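Local coordinates for protein endo-1,4-b-d-mannanase (Trichoderma reesei, PDB 1QNR) that hydrolyses internal beta-1,4-mannosidic linkages in the backbone of mannans, as a glycoside hydrolase of family 5, at residues V5-G9 against T10-I14. Numbering follows the deposited sequence. Where two conformers were deposited one is given.
Sequences VTISG and TQFNI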
loop_
_atom_site.group_PDB
_atom_site.type_symbol
_atom_site.label_atom_id
_atom_site.label_comp_id
_atom_site.label_asym_id
_atom_site.label_seq_id
_atom_site.Cartn_x
_atom_site.Cartn_y
_atom_site.Cartn_z
ATOM N N VAL A 5 4.699 15.519 2.544
ATOM C CA VAL A 5 5.807 14.592 2.275
ATOM C C VAL A 5 6.258 14.762 0.807
ATOM O O VAL A 5 5.492 14.782 -0.148
ATOM C CB VAL A 5 5.406 13.102 2.511
ATOM C CG1 VAL A 5 6.576 12.170 2.093
ATOM C CG2 VAL A 5 4.998 12.834 3.952
ATOM N N THR A 6 7.599 14.997 0.664
ATOM C CA THR A 6 8.233 15.232 -0.649
ATOM C C THR A 6 9.439 14.322 -0.798
ATOM O O THR A 6 9.824 13.570 0.110
ATOM C CB THR A 6 8.668 16.729 -0.810
ATOM O OG1 THR A 6 9.669 16.986 0.217
ATOM C CG2 THR A 6 7.458 17.652 -0.754
ATOM N N ILE A 7 10.053 14.361 -2.002
ATOM C CA ILE A 7 11.320 13.668 -2.277
ATOM C C ILE A 7 12.484 14.691 -2.377
ATOM O O ILE A 7 12.331 15.629 -3.153
ATOM C CB ILE A 7 11.136 12.783 -3.539
ATOM C CG1 ILE A 7 10.210 11.575 -3.160
ATOM C CG2 ILE A 7 12.469 12.197 -4.033
ATOM C CD1 ILE A 7 9.704 10.793 -4.360
ATOM N N SER A 8 13.567 14.388 -1.721
ATOM C CA SER A 8 14.800 15.263 -1.774
ATOM C C SER A 8 15.863 14.270 -2.199
ATOM O O SER A 8 16.159 13.212 -1.610
ATOM C CB SER A 8 15.051 15.809 -0.358
ATOM O OG SER A 8 16.203 16.665 -0.375
ATOM N N GLY A 9 16.499 14.504 -3.410
ATOM C CA GLY A 9 17.468 13.465 -3.887
ATOM C C GLY A 9 16.749 12.159 -4.179
ATOM O O GLY A 9 15.697 12.278 -4.840
ATOM N N THR A 10 17.221 11.018 -3.716
ATOM C CA THR A 10 16.512 9.760 -3.853
ATOM C C THR A 10 16.090 9.225 -2.448
ATOM O O THR A 10 15.850 8.023 -2.274
ATOM C CB THR A 10 17.250 8.636 -4.581
ATOM O OG1 THR A 10 18.568 8.609 -4.004
ATOM C CG2 THR A 10 17.382 8.933 -6.095
ATOM N N GLN A 11 15.763 10.207 -1.620
ATOM C CA GLN A 11 15.289 9.934 -0.259
ATOM C C GLN A 11 13.963 10.666 -0.022
ATOM O O GLN A 11 13.627 11.625 -0.720
ATOM C CB GLN A 11 16.285 10.318 0.856
ATOM C CG GLN A 11 17.747 10.066 0.540
ATOM C CD GLN A 11 18.726 10.396 1.634
ATOM O OE1 GLN A 11 18.681 9.768 2.698
ATOM N NE2 GLN A 11 19.578 11.370 1.352
ATOM N N PHE A 12 13.228 10.261 1.033
ATOM C CA PHE A 12 12.036 11.006 1.409
ATOM C C PHE A 12 12.300 12.092 2.467
ATOM O O PHE A 12 13.171 11.898 3.335
ATOM C CB PHE A 12 10.916 10.055 1.932
ATOM C CG PHE A 12 10.408 9.115 0.842
ATOM C CD1 PHE A 12 9.484 9.554 -0.103
ATOM C CD2 PHE A 12 10.886 7.830 0.767
ATOM C CE1 PHE A 12 9.021 8.684 -1.098
ATOM C CE2 PHE A 12 10.436 6.969 -0.235
ATOM C CZ PHE A 12 9.527 7.375 -1.207
ATOM N N ASN A 13 11.558 13.193 2.358
ATOM C CA ASN A 13 11.592 14.266 3.366
ATOM C C ASN A 13 10.246 14.249 4.106
ATOM O O ASN A 13 9.205 14.552 3.526
ATOM C CB ASN A 13 11.786 15.620 2.612
ATOM C CG ASN A 13 11.873 16.801 3.535
ATOM O OD1 ASN A 13 11.359 16.784 4.645
ATOM N ND2 ASN A 13 12.510 17.936 3.097
ATOM N N ILE A 14 10.302 13.794 5.393
ATOM C CA ILE A 14 9.080 13.648 6.186
ATOM C C ILE A 14 9.182 14.653 7.347
ATOM O O ILE A 14 10.157 14.547 8.144
ATOM C CB ILE A 14 8.984 12.200 6.757
ATOM C CG1 ILE A 14 9.033 11.140 5.602
ATOM C CG2 ILE A 14 7.764 12.016 7.670
ATOM C CD1 ILE A 14 9.147 9.712 6.162
HETATM O O HOH W 1 11.963 18.273 -0.238
#
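Ile-7 and Phe-12 form a non-hydrogen-bonded antiparallel pair, their side chains lying side by side and pointing the same way. Ile-7 CG1 and Phe-12 CG both stand anti to their carbonyl carbons (chi1 -71° and -65°), which lets Ile-7 CG1 run alongside the ring, 3.7 Å from Phe-12 CD1 and oblique to its plane; beta-branched isoleucine suits the strand and supplies this apolar flank, while Phe-12 brings a flat apolar ring to the buried face. Farther along, Val-5 touches Ile-14, CG1 to CG1 at 4.4 Å. The opposite face is polar: Thr-6 OG1 lies 3.5 Å from Asn-13 CB. Threonine and asparagine put a hydroxyl and an amide on this partly exposed side, where one water, hydrogen-bonded to Thr-6 OG1 (2.7 Å), accepts a weak bond from Asn-13 ND2.

Backbone bonds set this register. Asn-13 N gives Thr-6 O a nearly straight bond of 2.9 Å, returned weakly by Thr-6 N to Asn-13 O, while Ser-8 and Gln-11 exchange a further pair. Gly-9 and Thr-10 make the reversal, close to a type II' turn, whose first corner needs a positive phi (65° at Gly-9) that glycine adopts easily.

Outside the hairpin, Phe-12 meets the rings of Phe-162 and Phe-237 and, like Ile-7, rests on Leu-199 and Pro-271. Shortening Ile-7 to alanine removes the CG1 and CD1 atoms that meet the ring, and would probably leave Phe-12 less closely packed on that side. Strand 17-18 extends the ladder beyond strand 11-14. This is the N-terminal two-residue beta hairpin closing the floor of the (beta/alpha) barrel of this family 5 enzyme, as in other TIM barrels.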